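Local atomic coordinates of GTPase activator-like protein (Chaetomium thermophilum, PDB entry 5HIU), a protein that probably acts, as the whole TSC2 protein, as a GTPase activator, this chain being its helical N-terminal part. Residues E96-T107 and N131-L142. Residues are numbered along the deposited sequence; the frame is centred on the assembly and turned at random.
Sequences ELERSEYFHTLT and NIAGFYYEMFPL
F103 and F135 lie against each other as an offset stack, ring centroids 4.3 Å apart and planes only 10° from parallel. F103 swings its ring out from helix 96-107 because chi1 (173°) sets CG opposite the backbone N, and F135 CB sits over the centre of its ring, 3.6 Å from the centroid. A flat ring lets F103 lay one face on F135, while F103 CB rests over the face of the F135 ring. Toward the C-terminal end of helix 96-107, the branched end of L142 fills the angle between F103 and T107, its CD2 3.7 Å from F103 CE1, while the sulfur of M139 makes an oblique Met-aromatic contact with the same ring. In this all-helical, solenoid-like chain, the segment 131-142 leads into helix 139-163, and helix 115-126 closes the apolar cluster through L125 and L122. Toward the N-terminal end of helix 96-107, a type II turn from I132 to F135 presses G134 against the helix, its CA 4.3 Å from that of S100; with positive phi (105°) and no side chain, G134 lets the backbones come this close. S100, small and hydroxyl-bearing, donates through OG to G134 O, though the modelled separation is doubtfully short. At the polar edge R99 bends at chi3, bringing NE to A133 O at 2.6 Å, near the guanidinium plane. One guanidinium face carries the N131 amide, stacked nearly parallel, while N131 OD1 closes an Asx turn by accepting from A133 N at 2.9 Å. R99 NH1 donates to L125 O of helix 115-126.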
ATOM      1  N   GLU A  96      -7.421 -33.135  -2.180  1.00 86.52           N
ATOM      2  CA  GLU A  96      -6.454 -32.159  -2.630  1.00 83.84           C
ATOM      3  C   GLU A  96      -6.316 -32.210  -4.146  1.00 83.76           C
ATOM      4  O   GLU A  96      -6.211 -31.176  -4.789  1.00 91.55           O
ATOM      5  CB  GLU A  96      -5.110 -32.396  -1.948  1.00 87.68           C
ATOM      6  CG  GLU A  96      -4.238 -31.158  -1.871  1.00 88.76           C
ATOM      7  CD  GLU A  96      -2.836 -31.448  -1.348  1.00 92.69           C
ATOM      8  OE1 GLU A  96      -1.876 -30.943  -1.966  1.00 95.50           O
ATOM      9  OE2 GLU A  96      -2.686 -32.167  -0.332  1.00 93.39           O
ATOM     10  N   LEU A  97      -6.337 -33.403  -4.721  1.00 85.05           N
ATOM     11  CA  LEU A  97      -6.251 -33.535  -6.161  1.00 91.07           C
ATOM     12  C   LEU A  97      -7.498 -32.958  -6.818  1.00 88.30           C
ATOM     13  O   LEU A  97      -7.433 -32.465  -7.943  1.00 84.67           O
ATOM     14  CB  LEU A  97      -6.104 -35.000  -6.562  1.00104.64           C
ATOM     15  CG  LEU A  97      -5.868 -35.269  -8.058  1.00111.87           C
ATOM     16  CD1 LEU A  97      -4.417 -34.973  -8.419  1.00116.08           C
ATOM     17  CD2 LEU A  97      -6.235 -36.703  -8.436  1.00115.53           C
ATOM     18  N   GLU A  98      -8.632 -33.040  -6.121  1.00 87.88           N
ATOM     19  CA  GLU A  98      -9.898 -32.489  -6.614  1.00 83.83           C
ATOM     20  C   GLU A  98      -9.877 -30.951  -6.562  1.00 82.73           C
ATOM     21  O   GLU A  98     -10.324 -30.277  -7.509  1.00 78.53           O
ATOM     22  CB  GLU A  98     -11.093 -33.064  -5.827  1.00 83.06           C
ATOM     23  CG  GLU A  98     -11.487 -34.466  -6.275  1.00 85.20           C
ATOM     24  CD  GLU A  98     -12.468 -35.187  -5.345  1.00 90.31           C
ATOM     25  OE1 GLU A  98     -12.531 -34.860  -4.134  1.00 89.62           O
ATOM     26  OE2 GLU A  98     -13.163 -36.120  -5.826  1.00 92.78           O
ATOM     27  N   ARG A  99      -9.341 -30.402  -5.470  1.00 78.86           N
ATOM     28  CA  ARG A  99      -9.144 -28.956  -5.360  1.00 72.64           C
ATOM     29  C   ARG A  99      -8.210 -28.450  -6.437  1.00 71.93           C
ATOM     30  O   ARG A  99      -8.375 -27.344  -6.942  1.00 75.71           O
ATOM     31  CB  ARG A  99      -8.581 -28.585  -3.997  1.00 71.70           C
ATOM     32  CG  ARG A  99      -9.592 -28.699  -2.874  1.00 69.82           C
ATOM     33  CD  ARG A  99      -8.906 -28.465  -1.560  1.00 70.21           C
ATOM     34  NE  ARG A  99      -8.319 -27.135  -1.539  1.00 70.36           N
ATOM     35  CZ  ARG A  99      -9.003 -26.025  -1.297  1.00 69.76           C
ATOM     36  NH1 ARG A  99     -10.304 -26.069  -1.043  1.00 71.11           N
ATOM     37  NH2 ARG A  99      -8.382 -24.866  -1.312  1.00 73.99           N
ATOM     38  N   SER A 100      -7.231 -29.257  -6.800  1.00 75.45           N
ATOM     39  CA  SER A 100      -6.294 -28.834  -7.811  1.00 76.93           C
ATOM     40  C   SER A 100      -6.987 -28.716  -9.147  1.00 71.18           C
ATOM     41  O   SER A 100      -6.653 -27.866  -9.948  1.00 74.24           O
ATOM     42  CB  SER A 100      -5.115 -29.789  -7.907  1.00 82.91           C
ATOM     43  OG  SER A 100      -3.964 -29.055  -8.263  1.00 90.97           O
ATOM     44  N   GLU A 101      -7.968 -29.561  -9.388  1.00 70.48           N
ATOM     45  CA  GLU A 101      -8.618 -29.575 -10.676  1.00 71.50           C
ATOM     46  C   GLU A 101      -9.627 -28.457 -10.784  1.00 68.03           C
ATOM     47  O   GLU A 101      -9.870 -27.886 -11.856  1.00 69.01           O
ATOM     48  CB  GLU A 101      -9.287 -30.920 -10.893  1.00 79.84           C
ATOM     49  CG  GLU A 101      -9.666 -31.171 -12.338  1.00 83.78           C
ATOM     50  CD  GLU A 101     -10.104 -32.598 -12.574  1.00 94.61           C
ATOM     51  OE1 GLU A 101      -9.420 -33.544 -12.061  1.00 90.96           O
ATOM     52  OE2 GLU A 101     -11.135 -32.750 -13.281  1.00 92.87           O
ATOM     53  N   TYR A 102     -10.218 -28.128  -9.654  1.00 67.38           N
ATOM     54  CA  TYR A 102     -11.094 -26.993  -9.600  1.00 63.92           C
ATOM     55  C   TYR A 102     -10.301 -25.703  -9.842  1.00 63.16           C
ATOM     56  O   TYR A 102     -10.677 -24.872 -10.667  1.00 68.48           O
ATOM     57  CB  TYR A 102     -11.840 -26.977  -8.268  1.00 65.01           C
ATOM     58  CG  TYR A 102     -12.636 -28.253  -7.975  1.00 67.15           C
ATOM     59  CD1 TYR A 102     -13.019 -29.127  -8.985  1.00 68.15           C
ATOM     60  CD2 TYR A 102     -13.017 -28.564  -6.678  1.00 68.10           C
ATOM     61  CE1 TYR A 102     -13.729 -30.276  -8.700  1.00 70.49           C
ATOM     62  CE2 TYR A 102     -13.733 -29.700  -6.390  1.00 66.90           C
ATOM     63  CZ  TYR A 102     -14.086 -30.545  -7.403  1.00 70.48           C
ATOM     64  OH  TYR A 102     -14.800 -31.666  -7.110  1.00 74.73           O
ATOM     65  N   PHE A 103      -9.173 -25.548  -9.176  1.00 64.45           N
ATOM     66  CA  PHE A 103      -8.380 -24.339  -9.372  1.00 63.70           C
ATOM     67  C   PHE A 103      -8.011 -24.122 -10.855  1.00 61.06           C
ATOM     68  O   PHE A 103      -8.120 -23.032 -11.374  1.00 56.19           O
ATOM     69  CB  PHE A 103      -7.140 -24.386  -8.488  1.00 61.99           C
ATOM     70  CG  PHE A 103      -6.183 -23.272  -8.732  1.00 62.54           C
ATOM     71  CD1 PHE A 103      -6.317 -22.065  -8.062  1.00 62.81           C
ATOM     72  CD2 PHE A 103      -5.127 -23.430  -9.619  1.00 62.43           C
ATOM     73  CE1 PHE A 103      -5.417 -21.030  -8.275  1.00 60.68           C
ATOM     74  CE2 PHE A 103      -4.229 -22.397  -9.836  1.00 62.66           C
ATOM     75  CZ  PHE A 103      -4.370 -21.198  -9.165  1.00 60.65           C
ATOM     76  N   HIS A 104      -7.578 -25.156 -11.546  1.00 64.56           N
ATOM     77  CA  HIS A 104      -7.151 -24.967 -12.926  1.00 65.15           C
ATOM     78  C   HIS A 104      -8.305 -24.731 -13.871  1.00 66.29           C
ATOM     79  O   HIS A 104      -8.161 -23.991 -14.847  1.00 67.19           O
ATOM     80  CB  HIS A 104      -6.297 -26.131 -13.357  1.00 68.00           C
ATOM     81  CG  HIS A 104      -4.992 -26.165 -12.636  1.00 71.13           C
ATOM     82  ND1 HIS A 104      -4.685 -27.118 -11.686  1.00 75.44           N
ATOM     83  CD2 HIS A 104      -3.935 -25.325 -12.683  1.00 72.59           C
ATOM     84  CE1 HIS A 104      -3.483 -26.879 -11.198  1.00 80.01           C
ATOM     85  NE2 HIS A 104      -3.004 -25.796 -11.788  1.00 82.94           N
ATOM     86  N   THR A 105      -9.449 -25.343 -13.569  1.00 63.29           N
ATOM     87  CA  THR A 105     -10.673 -25.075 -14.296  1.00 62.16           C
ATOM     88  C   THR A 105     -11.093 -23.609 -14.114  1.00 61.32           C
ATOM     89  O   THR A 105     -11.363 -22.904 -15.085  1.00 62.08           O
ATOM     90  CB  THR A 105     -11.808 -25.978 -13.783  1.00 61.15           C
ATOM     91  OG1 THR A 105     -11.484 -27.342 -14.006  1.00 62.59           O
ATOM     92  CG2 THR A 105     -13.136 -25.662 -14.454  1.00 58.12           C
ATOM     93  N   LEU A 106     -11.156 -23.154 -12.869  1.00 58.04           N
ATOM     94  CA  LEU A 106     -11.680 -21.826 -12.614  1.00 59.71           C
ATOM     95  C   LEU A 106     -10.722 -20.685 -12.963  1.00 56.45           C
ATOM     96  O   LEU A 106     -11.177 -19.582 -13.194  1.00 57.36           O
ATOM     97  CB  LEU A 106     -12.150 -21.704 -11.169  1.00 62.73           C
ATOM     98  CG  LEU A 106     -11.094 -21.436 -10.092  1.00 68.62           C
ATOM     99  CD1 LEU A 106     -10.733 -19.953  -9.939  1.00 69.18           C
ATOM    100  CD2 LEU A 106     -11.592 -21.994  -8.761  1.00 70.16           C
ATOM    101  N   THR A 107      -9.418 -20.935 -13.014  1.00 57.56           N
ATOM    102  CA  THR A 107      -8.438 -19.853 -13.124  1.00 59.65           C
ATOM    103  C   THR A 107      -7.915 -19.629 -14.517  1.00 63.92           C
ATOM    104  O   THR A 107      -7.399 -18.549 -14.805  1.00 73.65           O
ATOM    105  CB  THR A 107      -7.208 -20.117 -12.255  1.00 58.14           C
ATOM    106  OG1 THR A 107      -6.692 -21.423 -12.540  1.00 62.50           O
ATOM    107  CG2 THR A 107      -7.570 -20.047 -10.827  1.00 55.80           C
ATOM    108  N   ASN A 131      -7.440 -21.414   2.623  1.00 68.55           N
ATOM    109  CA  ASN A 131      -7.047 -22.748   2.165  1.00 67.57           C
ATOM    110  C   ASN A 131      -6.708 -22.752   0.691  1.00 62.41           C
ATOM    111  O   ASN A 131      -7.549 -22.494  -0.131  1.00 62.16           O
ATOM    112  CB  ASN A 131      -8.161 -23.751   2.424  1.00 68.32           C
ATOM    113  CG  ASN A 131      -7.816 -25.151   1.929  1.00 72.71           C
ATOM    114  OD1 ASN A 131      -6.664 -25.460   1.609  1.00 75.11           O
ATOM    115  ND2 ASN A 131      -8.818 -26.003   1.863  1.00 72.00           N
ATOM    116  N   ILE A 132      -5.456 -23.044   0.377  1.00 64.71           N
ATOM    117  CA  ILE A 132      -4.981 -23.083  -0.992  1.00 62.54           C
ATOM    118  C   ILE A 132      -4.295 -24.424  -1.289  1.00 65.53           C
ATOM    119  O   ILE A 132      -3.454 -24.529  -2.208  1.00 66.30           O
ATOM    120  CB  ILE A 132      -4.034 -21.905  -1.278  1.00 59.38           C
ATOM    121  CG1 ILE A 132      -2.682 -22.055  -0.576  1.00 62.86           C
ATOM    122  CG2 ILE A 132      -4.697 -20.616  -0.842  1.00 58.18           C
ATOM    123  CD1 ILE A 132      -1.589 -21.190  -1.177  1.00 61.57           C
ATOM    124  N   ALA A 133      -4.662 -25.438  -0.511  1.00 63.34           N
ATOM    125  CA  ALA A 133      -4.196 -26.779  -0.761  1.00 70.40           C
ATOM    126  C   ALA A 133      -4.668 -27.247  -2.142  1.00 71.73           C
ATOM    127  O   ALA A 133      -5.862 -27.076  -2.523  1.00 65.60           O
ATOM    128  CB  ALA A 133      -4.698 -27.720   0.315  1.00 77.48           C
ATOM    129  N   GLY A 134      -3.710 -27.804  -2.889  1.00 69.60           N
ATOM    130  CA  GLY A 134      -3.926 -28.210  -4.271  1.00 72.83           C
ATOM    131  C   GLY A 134      -3.296 -27.277  -5.286  1.00 70.03           C
ATOM    132  O   GLY A 134      -3.079 -27.653  -6.451  1.00 75.61           O
ATOM    133  N   PHE A 135      -3.062 -26.045  -4.858  1.00 66.71           N
ATOM    134  CA  PHE A 135      -2.461 -25.018  -5.695  1.00 65.71           C
ATOM    135  C   PHE A 135      -1.618 -24.071  -4.822  1.00 66.61           C
ATOM    136  O   PHE A 135      -1.417 -22.911  -5.155  1.00 66.28           O
ATOM    137  CB  PHE A 135      -3.552 -24.281  -6.503  1.00 61.20           C
ATOM    138  CG  PHE A 135      -4.786 -23.949  -5.702  1.00 59.96           C
ATOM    139  CD1 PHE A 135      -5.741 -24.919  -5.426  1.00 62.77           C
ATOM    140  CD2 PHE A 135      -4.994 -22.671  -5.222  1.00 58.24           C
ATOM    141  CE1 PHE A 135      -6.873 -24.626  -4.676  1.00 62.68           C
ATOM    142  CE2 PHE A 135      -6.122 -22.365  -4.469  1.00 58.79           C
ATOM    143  CZ  PHE A 135      -7.066 -23.342  -4.197  1.00 60.75           C
ATOM    144  N   TYR A 136      -1.110 -24.602  -3.709  1.00 69.82           N
ATOM    145  CA  TYR A 136      -0.078 -23.953  -2.892  1.00 71.90           C
ATOM    146  C   TYR A 136       0.845 -23.045  -3.699  1.00 71.66           C
ATOM    147  O   TYR A 136       0.992 -21.856  -3.407  1.00 70.44           O
ATOM    148  CB  TYR A 136       0.784 -25.022  -2.228  1.00 75.28           C
ATOM    149  CG  TYR A 136       0.078 -25.833  -1.173  1.00 76.81           C
ATOM    150  CD1 TYR A 136      -0.228 -25.274   0.056  1.00 77.80           C
ATOM    151  CD2 TYR A 136      -0.259 -27.161  -1.390  1.00 78.02           C
ATOM    152  CE1 TYR A 136      -0.861 -26.008   1.041  1.00 78.24           C
ATOM    153  CE2 TYR A 136      -0.892 -27.901  -0.410  1.00 81.13           C
ATOM    154  CZ  TYR A 136      -1.183 -27.311   0.803  1.00 81.80           C
ATOM    155  OH  TYR A 136      -1.813 -28.020   1.782  1.00 92.77           O
ATOM    156  N   TYR A 137       1.434 -23.614  -4.739  1.00 72.34           N
ATOM    157  CA  TYR A 137       2.492 -22.947  -5.457  1.00 77.14           C
ATOM    158  C   TYR A 137       2.022 -22.180  -6.666  1.00 73.18           C
ATOM    159  O   TYR A 137       2.810 -21.455  -7.258  1.00 78.68           O
ATOM    160  CB  TYR A 137       3.590 -23.964  -5.798  1.00 90.31           C
ATOM    161  CG  TYR A 137       4.417 -24.212  -4.560  1.00 98.48           C
ATOM    162  CD1 TYR A 137       5.267 -23.221  -4.086  1.00100.68           C
ATOM    163  CD2 TYR A 137       4.280 -25.378  -3.813  1.00102.79           C
ATOM    164  CE1 TYR A 137       5.993 -23.387  -2.927  1.00112.21           C
ATOM    165  CE2 TYR A 137       5.005 -25.556  -2.648  1.00112.48           C
ATOM    166  CZ  TYR A 137       5.865 -24.548  -2.209  1.00118.40           C
ATOM    167  OH  TYR A 137       6.622 -24.667  -1.061  1.00131.24           O
ATOM    168  N   GLU A 138       0.741 -22.303  -7.008  1.00 66.67           N
ATOM    169  CA  GLU A 138       0.165 -21.570  -8.146  1.00 70.58           C
ATOM    170  C   GLU A 138      -0.581 -20.289  -7.768  1.00 63.42           C
ATOM    171  O   GLU A 138      -0.810 -19.425  -8.612  1.00 68.00           O
ATOM    172  CB  GLU A 138      -0.802 -22.478  -8.939  1.00 72.95           C
ATOM    173  CG  GLU A 138      -0.150 -23.662  -9.639  1.00 76.21           C
ATOM    174  CD  GLU A 138      -0.363 -24.976  -8.913  1.00 84.45           C
ATOM    175  OE1 GLU A 138       0.053 -25.067  -7.740  1.00 89.21           O
ATOM    176  OE2 GLU A 138      -0.931 -25.928  -9.528  1.00 91.22           O
ATOM    177  N   MET A 139      -0.968 -20.189  -6.504  1.00 61.28           N
ATOM    178  CA  MET A 139      -1.852 -19.160  -6.027  1.00 56.03           C
ATOM    179  C   MET A 139      -1.338 -17.752  -6.199  1.00 54.40           C
ATOM    180  O   MET A 139      -2.053 -16.926  -6.735  1.00 61.53           O
ATOM    181  CB  MET A 139      -2.127 -19.383  -4.549  1.00 59.92           C
ATOM    182  CG  MET A 139      -3.257 -18.539  -3.995  1.00 59.77           C
ATOM    183  SD  MET A 139      -4.798 -18.787  -4.892  1.00 57.84           S
ATOM    184  CE  MET A 139      -5.847 -17.718  -3.918  1.00 59.37           C
ATOM    185  N   PHE A 140      -0.128 -17.471  -5.726  1.00 57.41           N
ATOM    186  CA  PHE A 140       0.406 -16.087  -5.699  1.00 58.07           C
ATOM    187  C   PHE A 140       0.725 -15.497  -7.072  1.00 60.69           C
ATOM    188  O   PHE A 140       0.411 -14.325  -7.339  1.00 62.03           O
ATOM    189  CB  PHE A 140       1.633 -15.973  -4.780  1.00 58.00           C
ATOM    190  CG  PHE A 140       1.272 -15.841  -3.335  1.00 59.54           C
ATOM    191  CD1 PHE A 140       0.915 -14.612  -2.808  1.00 58.92           C
ATOM    192  CD2 PHE A 140       1.238 -16.944  -2.514  1.00 61.74           C
ATOM    193  CE1 PHE A 140       0.548 -14.491  -1.476  1.00 60.36           C
ATOM    194  CE2 PHE A 140       0.871 -16.828  -1.185  1.00 63.48           C
ATOM    195  CZ  PHE A 140       0.525 -15.599  -0.662  1.00 57.56           C
ATOM    196  N   PRO A 141       1.352 -16.296  -7.944  1.00 58.54           N
ATOM    197  CA  PRO A 141       1.515 -15.857  -9.316  1.00 60.22           C
ATOM    198  C   PRO A 141       0.199 -15.569 -10.009  1.00 58.73           C
ATOM    199  O   PRO A 141       0.142 -14.687 -10.868  1.00 56.96           O
ATOM    200  CB  PRO A 141       2.202 -17.050  -9.979  1.00 63.16           C
ATOM    201  CG  PRO A 141       3.019 -17.646  -8.884  1.00 65.04           C
ATOM    202  CD  PRO A 141       2.162 -17.498  -7.655  1.00 64.67           C
ATOM    203  N   LEU A 142      -0.842 -16.321  -9.654  1.00 58.11           N
ATOM    204  CA  LEU A 142      -2.142 -16.098 -10.231  1.00 55.05           C
ATOM    205  C   LEU A 142      -2.701 -14.765  -9.756  1.00 61.04           C
ATOM    206  O   LEU A 142      -3.191 -13.974 -10.579  1.00 66.19           O
ATOM    207  CB  LEU A 142      -3.104 -17.217  -9.882  1.00 54.46           C
ATOM    208  CG  LEU A 142      -4.509 -16.870 -10.386  1.00 53.09           C
ATOM    209  CD1 LEU A 142      -4.623 -17.208 -11.855  1.00 55.16           C
ATOM    210  CD2 LEU A 142      -5.597 -17.546  -9.560  1.00 52.73           C
TER